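Local coordinates for HNH nuclease domain-containing protein (Streptomyces coelicolor, PDB 5ZMO), which binds phosphorothioated DNA through its sulfur-binding domain, the part of this larger type IV restriction endonuclease described here, and probably cleaves DNA through an HNH nuclease domain, at residues 87-92 / 114-119; 48-53 / 108-113; 25-30 / 143-148; 62-67 / 150-155. All coordinates share one frame; numbering follows the deposited sequence. Where two conformers were deposited one is given.

Contact 1: 87-92 / 114-119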
loop_
_atom_site.group_PDB
_atom_site.type_symbol
_atom_site.label_atom_id
_atom_site.label_comp_id
_atom_site.label_asym_id
_atom_site.label_seq_id
_atom_site.Cartn_x
_atom_site.Cartn_y
_atom_site.Cartn_z
ATOM N N TRP A 87 4.679 -6.984 2.623
ATOM C CA TRP A 87 5.491 -6.110 1.797
ATOM C C TRP A 87 6.967 -6.453 1.843
ATOM O O TRP A 87 7.430 -6.937 2.866
ATOM C CB TRP A 87 5.230 -4.677 2.219
ATOM C CG TRP A 87 5.566 -3.576 1.311
ATOM C CD1 TRP A 87 6.575 -2.655 1.505
ATOM C CD2 TRP A 87 4.876 -3.144 0.141
ATOM N NE1 TRP A 87 6.573 -1.729 0.527
ATOM C CE2 TRP A 87 5.510 -1.960 -0.307
ATOM C CE3 TRP A 87 3.748 -3.615 -0.566
ATOM C CZ2 TRP A 87 5.110 -1.272 -1.443
ATOM C CZ3 TRP A 87 3.318 -2.905 -1.662
ATOM C CH2 TRP A 87 3.995 -1.720 -2.098
ATOM N N CYS A 88 7.657 -6.188 0.738
ATOM C CA CYS A 88 9.113 -6.468 0.617
ATOM C C CYS A 88 9.790 -5.200 0.147
ATOM O O CYS A 88 9.345 -4.600 -0.814
ATOM C CB CYS A 88 9.370 -7.508 -0.481
ATOM S SG CYS A 88 8.466 -9.022 -0.188
ATOM N N VAL A 89 10.881 -4.813 0.785
ATOM C CA VAL A 89 11.683 -3.680 0.357
ATOM C C VAL A 89 13.095 -4.215 0.048
ATOM O O VAL A 89 13.741 -4.731 0.905
ATOM C CB VAL A 89 11.734 -2.566 1.444
ATOM C CG1 VAL A 89 12.661 -1.457 1.016
ATOM C CG2 VAL A 89 10.350 -1.941 1.732
ATOM N N GLU A 90 13.528 -4.137 -1.186
ATOM C CA GLU A 90 14.888 -4.557 -1.579
ATOM C C GLU A 90 15.898 -3.511 -1.067
ATOM O O GLU A 90 15.551 -2.336 -0.880
ATOM C CB GLU A 90 15.060 -4.614 -3.090
ATOM C CG GLU A 90 14.247 -5.606 -3.848
ATOM C CD GLU A 90 14.824 -5.817 -5.269
ATOM O OE1 GLU A 90 14.946 -6.992 -5.689
ATOM O OE2 GLU A 90 15.200 -4.823 -5.960
ATOM N N GLN A 91 17.140 -3.940 -0.829
ATOM C CA GLN A 91 18.225 -3.008 -0.422
ATOM C C GLN A 91 17.919 -2.363 0.898
ATOM O O GLN A 91 18.406 -1.231 1.144
ATOM C CB GLN A 91 18.502 -1.933 -1.486
ATOM C CG GLN A 91 18.752 -2.426 -2.909
ATOM C CD GLN A 91 19.177 -1.297 -3.854
ATOM O OE1 GLN A 91 20.355 -0.925 -3.900
ATOM N NE2 GLN A 91 18.233 -0.710 -4.565
ATOM N N ALA A 92 17.155 -3.043 1.761
ATOM C CA ALA A 92 16.710 -2.443 3.028
ATOM C C ALA A 92 17.896 -2.120 3.931
ATOM O O ALA A 92 17.886 -1.137 4.674
ATOM C CB ALA A 92 15.766 -3.343 3.747
ATOM N N PRO A 114 15.129 2.249 -3.429
ATOM C CA PRO A 114 14.874 0.803 -3.372
ATOM C C PRO A 114 13.599 0.396 -4.035
ATOM O O PRO A 114 12.619 1.160 -4.001
ATOM C CB PRO A 114 14.732 0.522 -1.907
ATOM C CG PRO A 114 14.166 1.776 -1.367
ATOM C CD PRO A 114 14.889 2.852 -2.109
ATOM N N SER A 115 13.611 -0.789 -4.651
ATOM C CA SER A 115 12.367 -1.340 -5.156
ATOM C C SER A 115 11.581 -2.071 -4.068
ATOM O O SER A 115 12.115 -2.546 -3.088
ATOM C CB SER A 115 12.611 -2.175 -6.407
ATOM O OG SER A 115 12.832 -1.313 -7.497
ATOM N N ALA A 116 10.251 -2.093 -4.178
ATOM C CA ALA A 116 9.472 -2.740 -3.206
ATOM C C ALA A 116 8.136 -3.089 -3.793
ATOM O O ALA A 116 7.767 -2.555 -4.843
ATOM C CB ALA A 116 9.233 -1.846 -2.005
ATOM N N GLY A 117 7.463 -3.977 -3.066
ATOM C CA GLY A 117 6.087 -4.352 -3.386
ATOM C C GLY A 117 5.631 -5.573 -2.635
ATOM O O GLY A 117 6.168 -5.947 -1.584
ATOM N N LEU A 118 4.530 -6.157 -3.119
ATOM C CA LEU A 118 3.918 -7.303 -2.443
ATOM C C LEU A 118 4.921 -8.488 -2.433
ATOM O O LEU A 118 5.800 -8.572 -3.280
ATOM C CB LEU A 118 2.640 -7.748 -3.182
ATOM C CG LEU A 118 1.528 -6.689 -3.136
ATOM C CD1 LEU A 118 0.423 -7.101 -4.101
ATOM C CD2 LEU A 118 0.927 -6.449 -1.784
ATOM N N ARG A 119 4.755 -9.350 -1.455
ATOM C CA ARG A 119 5.399 -10.680 -1.467
ATOM C C ARG A 119 5.052 -11.476 -2.755
ATOM O O ARG A 119 3.969 -11.308 -3.304
ATOM C CB ARG A 119 4.970 -11.447 -0.276
ATOM C CG ARG A 119 5.613 -10.973 1.021
ATOM C CD ARG A 119 4.661 -11.083 2.179
ATOM N NE ARG A 119 4.772 -12.253 3.043
ATOM C CZ ARG A 119 4.139 -13.420 2.895
ATOM N NH1 ARG A 119 4.326 -14.365 3.800
ATOM N NH2 ARG A 119 3.361 -13.688 1.856
HETATM O O HOH W 1 16.138 -2.081 -5.349
#
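W87 lays one face of its indole over the backbone of G117, so an aromatic ring packs on main chain rather than on another side chain. CG is anti to the backbone N (chi1 -161°), and the ring beyond it brings its six-membered part over the glycine. G117 CA stands 3.5 Å from the centroid of that ring and 9° off its normal, a well-centred CH-pi contact. Nearer the pyrrole end, W87 NE1 lies 3.7 Å from A116 CB, while W87 CE3 approaches L118 CD2 more loosely.

Strands 88-89 and 115-117 pair antiparallel in the domain's three-stranded sheet. C88 and G117 form a hydrogen-bonded pair, with C88 N 2.8 Å from G117 O and the bond returned from G117 N to C88 O; E90 N continues the series to S115 O. V89 and A116, a non-hydrogen-bonded pair, share the other face of the sheet, V89 CG2 meeting A116 CB at 3.9 Å. V89 and P114 lie side by side and point the same way, CG1 against CB. On the face of C88, SG rests 3.7 Å from R119 CG, while the guanidinium of R119 is engaged by D121 and D122.

Beside the last direct bond, one water donates to E90 OE2 and accepts from Q91 NE2 and S115 N. The chemistry thus changes along the contact. A polarisable ring covers a main-chain CA at one end, against the hydrophobic side of helices 28-41 and 70-83, and a water bridges polar groups at the more exposed other end.

Contact 2: 48-53 / 108-113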
loop_
_atom_site.group_PDB
_atom_site.type_symbol
_atom_site.label_atom_id
_atom_site.label_comp_id
_atom_site.label_asym_id
_atom_site.label_seq_id
_atom_site.Cartn_x
_atom_site.Cartn_y
_atom_site.Cartn_z
ATOM N N GLN A 48 8.557 -2.326 -7.536
ATOM C CA GLN A 48 8.583 -1.051 -8.224
ATOM C C GLN A 48 9.405 -0.106 -7.414
ATOM O O GLN A 48 9.333 -0.154 -6.204
ATOM C CB GLN A 48 7.157 -0.522 -8.384
ATOM C CG GLN A 48 6.300 -1.441 -9.269
ATOM C CD GLN A 48 5.130 -0.730 -9.925
ATOM O OE1 GLN A 48 5.317 0.045 -10.871
ATOM N NE2 GLN A 48 3.906 -1.031 -9.465
ATOM N N PRO A 49 10.182 0.754 -8.076
ATOM C CA PRO A 49 11.004 1.695 -7.278
ATOM C C PRO A 49 10.200 2.645 -6.327
ATOM O O PRO A 49 9.070 3.045 -6.621
ATOM C CB PRO A 49 11.723 2.522 -8.337
ATOM C CG PRO A 49 11.583 1.787 -9.672
ATOM C CD PRO A 49 10.329 0.978 -9.535
ATOM N N TRP A 50 10.816 2.996 -5.188
ATOM C CA TRP A 50 10.278 4.079 -4.370
ATOM C C TRP A 50 9.806 5.305 -5.159
ATOM O O TRP A 50 8.693 5.809 -4.916
ATOM C CB TRP A 50 11.286 4.498 -3.308
ATOM C CG TRP A 50 11.109 5.810 -2.738
ATOM C CD1 TRP A 50 11.907 6.935 -2.922
ATOM C CD2 TRP A 50 9.999 6.255 -1.923
ATOM N NE1 TRP A 50 11.392 7.990 -2.250
ATOM C CE2 TRP A 50 10.245 7.602 -1.594
ATOM C CE3 TRP A 50 8.887 5.606 -1.369
ATOM C CZ2 TRP A 50 9.381 8.345 -0.791
ATOM C CZ3 TRP A 50 7.971 6.381 -0.581
ATOM C CH2 TRP A 50 8.245 7.731 -0.305
ATOM N N SER A 51 10.639 5.812 -6.066
ATOM C CA SER A 51 10.303 7.000 -6.805
ATOM C C SER A 51 9.003 6.829 -7.625
ATOM O O SER A 51 8.087 7.701 -7.584
ATOM C CB SER A 51 11.504 7.431 -7.658
ATOM O OG SER A 51 11.809 6.398 -8.604
ATOM N N THR A 52 8.839 5.674 -8.277
ATOM C CA THR A 52 7.627 5.446 -9.055
ATOM C C THR A 52 6.416 5.326 -8.129
ATOM O O THR A 52 5.359 5.838 -8.426
ATOM C CB THR A 52 7.725 4.105 -9.778
ATOM O OG1 THR A 52 8.937 4.121 -10.514
ATOM C CG2 THR A 52 6.524 3.900 -10.674
ATOM N N THR A 53 6.636 4.711 -6.984
ATOM C CA THR A 53 5.541 4.364 -6.078
ATOM C C THR A 53 5.099 5.681 -5.418
ATOM O O THR A 53 3.910 5.946 -5.321
ATOM C CB THR A 53 5.976 3.344 -5.000
ATOM O OG1 THR A 53 6.385 2.135 -5.644
ATOM C CG2 THR A 53 4.849 3.057 -4.026
ATOM N N SER A 108 17.530 8.914 2.448
ATOM C CA SER A 108 18.090 7.602 2.058
ATOM C C SER A 108 17.147 6.841 1.151
ATOM O O SER A 108 17.621 6.123 0.278
ATOM C CB SER A 108 18.537 6.735 3.248
ATOM O OG SER A 108 17.487 6.106 4.036
ATOM N N LEU A 109 15.830 6.999 1.329
ATOM C CA LEU A 109 14.853 6.433 0.328
ATOM C C LEU A 109 15.065 7.049 -1.025
ATOM O O LEU A 109 15.042 6.352 -2.076
ATOM C CB LEU A 109 13.367 6.645 0.752
ATOM C CG LEU A 109 12.692 5.794 1.771
ATOM C CD1 LEU A 109 11.308 6.340 2.063
ATOM C CD2 LEU A 109 12.605 4.347 1.298
ATOM N N ASN A 110 15.238 8.379 -1.054
ATOM C CA ASN A 110 15.405 9.050 -2.341
ATOM C C ASN A 110 16.730 8.639 -2.982
ATOM O O ASN A 110 16.794 8.387 -4.186
ATOM C CB ASN A 110 15.277 10.596 -2.192
ATOM C CG ASN A 110 13.798 11.089 -2.094
ATOM O OD1 ASN A 110 12.812 10.419 -2.470
ATOM N ND2 ASN A 110 13.652 12.289 -1.605
ATOM N N ALA A 111 17.782 8.584 -2.182
ATOM C CA ALA A 111 19.142 8.249 -2.699
ATOM C C ALA A 111 19.292 6.819 -3.173
ATOM O O ALA A 111 19.778 6.593 -4.249
ATOM C CB ALA A 111 20.205 8.554 -1.646
ATOM N N VAL A 112 18.828 5.855 -2.403
ATOM C CA VAL A 112 18.980 4.439 -2.707
ATOM C C VAL A 112 17.931 4.055 -3.762
ATOM O O VAL A 112 18.193 3.241 -4.647
ATOM C CB VAL A 112 18.850 3.596 -1.438
ATOM C CG1 VAL A 112 18.760 2.113 -1.786
ATOM C CG2 VAL A 112 20.038 3.881 -0.504
ATOM N N ASP A 113 16.736 4.672 -3.659
ATOM C CA ASP A 113 15.582 4.384 -4.524
ATOM C C ASP A 113 15.308 2.892 -4.588
ATOM O O ASP A 113 15.325 2.315 -5.702
ATOM C CB ASP A 113 15.754 4.955 -5.926
ATOM C CG ASP A 113 14.447 5.132 -6.647
ATOM O OD1 ASP A 113 13.399 4.944 -5.986
ATOM O OD2 ASP A 113 14.429 5.496 -7.848
#
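N110 OD1 accepts from the indole of W50, NE1 lying 2.8 Å away, and a weak hydrogen bond from R54 NH1 reaches the same oxygen. The W50 bond is nearly straight, 166° at the hydrogen, and N110 OD1 sits in the plane of the indole, although the donor is tilted out of the amide carbonyl plane. This fixes the rotation of a ring whose flat side is occupied by L109. There L109 CD1 stands 3.9 Å from the centroid of the six-membered ring, a CH-pi contact over the face, with L109 CB packed closer to the pyrrole. The leucine crosses the tryptophan at about a right angle. F78 adds an edge-to-face partner from helix 70-83.

A second polar grip comes from D113, which leaves helix 106-112 with positive phi; its CG, anti to the backbone N (chi1 -159°), carries the carboxylate across to S51. D113 OD1 takes S51 N at 2.9 Å on its syn side. D113 OD2 uses its own syn lone pair for S51 OG, also 2.9 Å off, so one serine is held in a fork by both oxygens. That hydroxyl occupies the crowded position between the backbone N and the carbonyl carbon. The carboxylate also touches W50 CB, its plane almost perpendicular to the indole.

P49 is the N-cap residue of helix 50-63; D113, from a distant part of the sequence, accepts S51 N in its first turn. The two bonds to S51 join the end of helix 106-112 to its start. The helix dipole would probably stabilise the carboxylate as the anion.

Contact 3: 25-30 / 143-148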
loop_
_atom_site.group_PDB
_atom_site.type_symbol
_atom_site.label_atom_id
_atom_site.label_comp_id
_atom_site.label_asym_id
_atom_site.label_seq_id
_atom_site.Cartn_x
_atom_site.Cartn_y
_atom_site.Cartn_z
ATOM N N PRO A 25 -9.238 6.467 11.365
ATOM C CA PRO A 25 -7.992 5.688 11.292
ATOM C C PRO A 25 -6.986 6.327 10.329
ATOM O O PRO A 25 -7.398 6.997 9.338
ATOM C CB PRO A 25 -8.452 4.349 10.771
ATOM C CG PRO A 25 -9.627 4.668 9.931
ATOM C CD PRO A 25 -10.269 5.904 10.486
ATOM N N ALA A 26 -5.696 6.115 10.600
ATOM C CA ALA A 26 -4.652 6.450 9.610
ATOM C C ALA A 26 -4.888 5.639 8.329
ATOM O O ALA A 26 -4.891 4.431 8.380
ATOM C CB ALA A 26 -3.285 6.159 10.204
ATOM N N LEU A 27 -5.088 6.307 7.197
ATOM C CA LEU A 27 -5.439 5.615 5.955
ATOM C C LEU A 27 -4.224 5.202 5.095
ATOM O O LEU A 27 -4.406 4.522 4.039
ATOM C CB LEU A 27 -6.423 6.404 5.145
ATOM C CG LEU A 27 -7.779 6.580 5.857
ATOM C CD1 LEU A 27 -8.529 7.704 5.169
ATOM C CD2 LEU A 27 -8.605 5.294 5.866
ATOM N N HIS A 28 -3.025 5.422 5.621
ATOM C CA HIS A 28 -1.745 5.234 4.876
ATOM C C HIS A 28 -1.578 3.811 4.358
ATOM O O HIS A 28 -1.393 3.578 3.166
ATOM C CB HIS A 28 -0.574 5.611 5.705
ATOM C CG HIS A 28 -0.604 7.026 6.194
ATOM N ND1 HIS A 28 -1.591 7.490 7.039
ATOM C CD2 HIS A 28 0.244 8.054 6.015
ATOM C CE1 HIS A 28 -1.380 8.764 7.298
ATOM N NE2 HIS A 28 -0.258 9.129 6.718
ATOM N N ARG A 29 -1.729 2.819 5.262
ATOM C CA ARG A 29 -1.594 1.417 4.881
ATOM C C ARG A 29 -2.696 0.948 3.976
ATOM O O ARG A 29 -2.389 0.283 2.981
ATOM C CB ARG A 29 -1.327 0.526 6.119
ATOM C CG ARG A 29 0.141 0.601 6.523
ATOM C CD ARG A 29 0.370 -0.250 7.779
ATOM N NE ARG A 29 -0.070 0.427 8.977
ATOM C CZ ARG A 29 -0.285 -0.205 10.158
ATOM N NH1 ARG A 29 -0.713 0.470 11.211
ATOM N NH2 ARG A 29 -0.132 -1.519 10.269
ATOM N N PRO A 30 -3.985 1.254 4.295
ATOM C CA PRO A 30 -5.063 0.946 3.413
ATOM C C PRO A 30 -4.901 1.496 1.997
ATOM O O PRO A 30 -5.170 0.729 1.018
ATOM C CB PRO A 30 -6.302 1.538 4.130
ATOM C CG PRO A 30 -5.911 1.340 5.611
ATOM C CD PRO A 30 -4.484 1.657 5.631
ATOM N N ARG A 143 -14.120 -1.444 5.043
ATOM C CA ARG A 143 -13.676 -1.005 6.346
ATOM C C ARG A 143 -13.231 0.456 6.423
ATOM O O ARG A 143 -13.414 1.098 7.448
ATOM C CB ARG A 143 -12.547 -1.941 6.844
ATOM C CG ARG A 143 -12.132 -1.692 8.259
ATOM C CD ARG A 143 -11.095 -2.697 8.742
ATOM N NE ARG A 143 -11.587 -4.067 8.895
ATOM C CZ ARG A 143 -10.803 -5.098 9.237
ATOM N NH1 ARG A 143 -9.482 -4.930 9.446
ATOM N NH2 ARG A 143 -11.333 -6.313 9.377
ATOM N N TYR A 144 -12.546 0.955 5.396
ATOM C CA TYR A 144 -11.920 2.280 5.433
ATOM C C TYR A 144 -12.512 3.345 4.513
ATOM O O TYR A 144 -12.160 4.493 4.665
ATOM C CB TYR A 144 -10.419 2.131 5.085
ATOM C CG TYR A 144 -9.736 1.229 6.082
ATOM C CD1 TYR A 144 -9.611 1.632 7.397
ATOM C CD2 TYR A 144 -9.313 -0.058 5.726
ATOM C CE1 TYR A 144 -9.016 0.780 8.352
ATOM C CE2 TYR A 144 -8.725 -0.908 6.671
ATOM C CZ TYR A 144 -8.589 -0.455 7.972
ATOM O OH TYR A 144 -7.980 -1.288 8.882
ATOM N N PHE A 145 -13.263 2.946 3.479
ATOM C CA PHE A 145 -13.822 3.867 2.476
ATOM C C PHE A 145 -15.262 3.499 2.286
ATOM O O PHE A 145 -15.727 3.302 1.158
ATOM C CB PHE A 145 -13.043 3.777 1.148
ATOM C CG PHE A 145 -11.667 4.197 1.270
ATOM C CD1 PHE A 145 -11.369 5.533 1.376
ATOM C CD2 PHE A 145 -10.622 3.249 1.315
ATOM C CE1 PHE A 145 -10.061 5.928 1.584
ATOM C CE2 PHE A 145 -9.317 3.655 1.518
ATOM C CZ PHE A 145 -9.037 5.003 1.625
ATOM N N HIS A 146 -15.963 3.375 3.410
ATOM C CA HIS A 146 -17.309 2.831 3.421
ATOM C C HIS A 146 -18.234 3.757 2.638
ATOM O O HIS A 146 -19.082 3.284 1.890
ATOM C CB HIS A 146 -17.802 2.661 4.858
ATOM C CG HIS A 146 -19.128 1.971 4.967
ATOM N ND1 HIS A 146 -20.086 2.333 5.900
ATOM C CD2 HIS A 146 -19.663 0.952 4.250
ATOM C CE1 HIS A 146 -21.143 1.558 5.760
ATOM N NE2 HIS A 146 -20.920 0.724 4.757
ATOM N N LEU A 147 -18.083 5.062 2.835
ATOM C CA LEU A 147 -18.660 6.034 1.893
ATOM C C LEU A 147 -17.642 6.031 0.824
ATOM O O LEU A 147 -16.552 6.549 1.059
ATOM C CB LEU A 147 -18.718 7.476 2.449
ATOM C CG LEU A 147 -19.821 7.914 3.401
ATOM C CD1 LEU A 147 -21.131 7.318 2.939
ATOM C CD2 LEU A 147 -19.497 7.467 4.799
ATOM N N LEU A 148 -17.984 5.465 -0.321
ATOM C CA LEU A 148 -17.082 5.222 -1.422
ATOM C C LEU A 148 -16.983 6.433 -2.373
ATOM O O LEU A 148 -17.856 6.651 -3.250
ATOM C CB LEU A 148 -17.580 4.015 -2.259
ATOM C CG LEU A 148 -16.758 3.645 -3.504
ATOM C CD1 LEU A 148 -15.286 3.318 -3.237
ATOM C CD2 LEU A 148 -17.453 2.469 -4.167
#
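Y144 reaches from the end of helix 130-144 into a patch of L27, P30 and P25, and its side chain passes from L27 at CB to the two prolines round the ring. CB comes first, 3.7 Å from L27 CD2, as the leucine and the tyrosine slide past each other in opposite directions. With CG anti to the carbonyl carbon (chi1 -60°), the ring root sits over the pyrrolidine of P30. CD1 then meets P25 CG at 4.0 Å, an approach in the plane of the ring and therefore at its edge. On one face, CD2 and CE2 lie beneath P30 CG, CD2 at 3.7 Å, with CZ under the same methylene.

Taken together these contacts place P30 CG over the middle of the ring, 12° off the normal, the geometry of a CH-pi interaction. The opposite face is covered from within the tyrosine's own helix by R143 CG, 3.7 Å above the plane, which completes a sandwich of two methylenes round an aromatic ring. At the tip, OH lies at the edge of the R143 guanidinium, level with its plane; R143 NH1 itself bonds to G14 O. F145 extends the apolar patch through a looser touch of CZ on L27 CD2.

Across the two segments the contact is wholly apolar, depending on C-H groups laid against an electron-rich ring. It packs the start of helix 28-41 against helix 130-144 close to the DNA-binding surface: R29, next to P30 in that first turn, hydrogen-bonds through NH1 to a modified group of the bound partner, consistent with recognition of the phosphorothioate.

Contact 4: 62-67 / 150-155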
loop_
_atom_site.group_PDB
_atom_site.type_symbol
_atom_site.label_atom_id
_atom_site.label_comp_id
_atom_site.label_asym_id
_atom_site.label_seq_id
_atom_site.Cartn_x
_atom_site.Cartn_y
_atom_site.Cartn_z
ATOM N N GLU A 62 -3.204 12.112 -0.702
ATOM C CA GLU A 62 -3.827 13.417 -0.504
ATOM C C GLU A 62 -5.321 13.437 -0.773
ATOM O O GLU A 62 -6.103 13.981 0.038
ATOM C CB GLU A 62 -3.086 14.463 -1.377
ATOM C CG GLU A 62 -1.677 14.715 -0.956
ATOM C CD GLU A 62 -0.763 15.237 -2.066
ATOM O OE1 GLU A 62 0.373 15.599 -1.672
ATOM O OE2 GLU A 62 -1.236 15.297 -3.249
ATOM N N LYS A 63 -5.746 12.896 -1.912
ATOM C CA LYS A 63 -7.141 12.951 -2.269
ATOM C C LYS A 63 -8.027 12.035 -1.395
ATOM O O LYS A 63 -9.019 12.479 -0.806
ATOM C CB LYS A 63 -7.281 12.628 -3.769
ATOM C CG LYS A 63 -8.707 12.681 -4.235
ATOM C CD LYS A 63 -8.822 12.628 -5.741
ATOM C CE LYS A 63 -10.286 12.790 -6.089
ATOM N NZ LYS A 63 -10.418 12.959 -7.544
ATOM N N TYR A 64 -7.666 10.759 -1.289
ATOM C CA TYR A 64 -8.522 9.742 -0.614
ATOM C C TYR A 64 -8.109 9.455 0.835
ATOM O O TYR A 64 -8.909 9.026 1.644
ATOM C CB TYR A 64 -8.526 8.471 -1.387
ATOM C CG TYR A 64 -9.075 8.671 -2.743
ATOM C CD1 TYR A 64 -10.433 8.888 -2.944
ATOM C CD2 TYR A 64 -8.261 8.774 -3.817
ATOM C CE1 TYR A 64 -10.947 9.143 -4.249
ATOM C CE2 TYR A 64 -8.735 9.034 -5.067
ATOM C CZ TYR A 64 -10.098 9.198 -5.295
ATOM O OH TYR A 64 -10.492 9.464 -6.607
ATOM N N GLY A 65 -6.849 9.677 1.152
ATOM C CA GLY A 65 -6.289 9.368 2.488
ATOM C C GLY A 65 -6.264 10.490 3.525
ATOM O O GLY A 65 -5.707 10.285 4.612
ATOM N N GLN A 66 -6.753 11.688 3.184
ATOM C CA GLN A 66 -6.759 12.826 4.170
ATOM C C GLN A 66 -5.394 13.248 4.667
ATOM O O GLN A 66 -5.259 13.709 5.828
ATOM C CB GLN A 66 -7.581 12.488 5.448
ATOM C CG GLN A 66 -8.867 11.736 5.251
ATOM C CD GLN A 66 -9.720 11.640 6.518
ATOM O OE1 GLN A 66 -9.223 11.459 7.646
ATOM N NE2 GLN A 66 -11.023 11.734 6.325
ATOM N N VAL A 67 -4.348 13.051 3.871
ATOM C CA VAL A 67 -3.024 13.432 4.329
ATOM C C VAL A 67 -2.786 14.812 3.732
ATOM O O VAL A 67 -3.351 15.152 2.721
ATOM C CB VAL A 67 -1.952 12.407 3.902
ATOM C CG1 VAL A 67 -2.502 10.990 4.035
ATOM C CG2 VAL A 67 -1.493 12.710 2.502
ATOM N N ALA A 150 -16.429 9.153 -5.236
ATOM C CA ALA A 150 -16.390 9.109 -6.702
ATOM C C ALA A 150 -14.922 9.217 -7.114
ATOM O O ALA A 150 -14.115 9.998 -6.559
ATOM C CB ALA A 150 -17.231 10.204 -7.372
ATOM N N GLY A 151 -14.592 8.390 -8.086
ATOM C CA GLY A 151 -13.263 8.350 -8.601
ATOM C C GLY A 151 -12.380 7.314 -7.962
ATOM O O GLY A 151 -11.316 7.019 -8.515
ATOM N N LEU A 152 -12.742 6.783 -6.808
ATOM C CA LEU A 152 -11.765 5.930 -6.088
ATOM C C LEU A 152 -11.457 4.671 -6.897
ATOM O O LEU A 152 -10.296 4.339 -7.124
ATOM C CB LEU A 152 -12.273 5.537 -4.711
ATOM C CG LEU A 152 -11.229 4.810 -3.849
ATOM C CD1 LEU A 152 -11.322 5.254 -2.398
ATOM C CD2 LEU A 152 -11.371 3.299 -3.948
ATOM N N LEU A 153 -12.484 3.978 -7.360
ATOM C CA LEU A 153 -12.245 2.736 -8.100
ATOM C C LEU A 153 -11.402 2.944 -9.332
ATOM O O LEU A 153 -10.400 2.229 -9.506
ATOM C CB LEU A 153 -13.575 2.048 -8.462
ATOM C CG LEU A 153 -14.178 1.046 -7.480
ATOM C CD1 LEU A 153 -13.888 1.370 -6.038
ATOM C CD2 LEU A 153 -15.665 0.790 -7.749
ATOM N N GLU A 154 -11.733 3.953 -10.139
ATOM C CA GLU A 154 -10.920 4.298 -11.299
ATOM C C GLU A 154 -9.497 4.673 -10.912
ATOM O O GLU A 154 -8.543 4.219 -11.553
ATOM C CB GLU A 154 -11.557 5.406 -12.155
ATOM C CG GLU A 154 -12.633 4.913 -13.103
ATOM C CD GLU A 154 -12.114 3.898 -14.145
ATOM O OE1 GLU A 154 -12.933 3.059 -14.604
ATOM O OE2 GLU A 154 -10.902 3.932 -14.494
ATOM N N ASP A 155 -9.334 5.470 -9.865
ATOM C CA ASP A 155 -8.003 6.013 -9.552
ATOM C C ASP A 155 -7.068 4.943 -8.982
ATOM O O ASP A 155 -5.827 5.030 -9.139
ATOM C CB ASP A 155 -8.065 7.232 -8.622
ATOM C CG ASP A 155 -8.450 8.542 -9.372
ATOM O OD1 ASP A 155 -8.581 8.504 -10.628
ATOM O OD2 ASP A 155 -8.619 9.583 -8.700
#
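In Y64 and D155 alike CG lies anti to the carbonyl carbon (chi1 -61° and -79°), and from there the two side chains cross at about a right angle. Y64 OH donates to D155 OD2 across 2.8 Å. The acceptor lies in the plane of the phenol ring, yet the hydroxyl comes to the carboxylate from above its plane, 47° out of it. The same OH is pressed close to the turn before helix 152-155, with G151 C 3.2 Å away.

L152 CG lies over one face, toward the rim, and the two side chains cross obliquely. L152 CD1 lies 3.8 Å from Y64 CD1, and its CA and CB sit near CE1, so leucine backbone and branch together shield the aromatic carbons. The opposite face is taken by the tyrosine's chain neighbour: K63 CG stands 3.7 Å above it, offset toward the rim. From there the lysine runs extended toward D155, where NZ and OD2 form a long salt bridge of 4.0 Å. One carboxylate oxygen therefore faces a phenol directly and an ammonium at greater range, which would favour its negative charge.

G151 is the N-cap residue and adopts positive phi; its O receives D155 N at 2.9 Å, closing the turn that presents the aspartate. Helix 152-155 is the last short helix of the chain, and through Y64 and K63 it is joined to helix 50-63 and the residues that follow. P149 adds to the cover of the tyrosine, D155 also rests on L60 of helix 50-63, and L152 packs on F145 beyond helix 130-144.

The four contacts fall into two pairs in separate regions of a mainly helical domain. Contacts 1 and 2 have centres about 10 Å apart and share the three-stranded antiparallel sheet, in which strand 115-117 lies between 47-49 and 88-89; backbone hydrogen bonds from Q48 and W50 to A116 and P114 join them. Contacts 3 and 4 are also about 10 Å apart between centres, with F145 packing on Y64. The pairs lie about 22 to 25 Å apart, yet helix 50-63 joins contact 2 to contact 4. The first segments run 25-30, 48-53, 62-67, 87-92, so the chain crosses between the two regions of the sulfur-binding domain; contacts 1 and 2 alternate along it, as do 3 and 4.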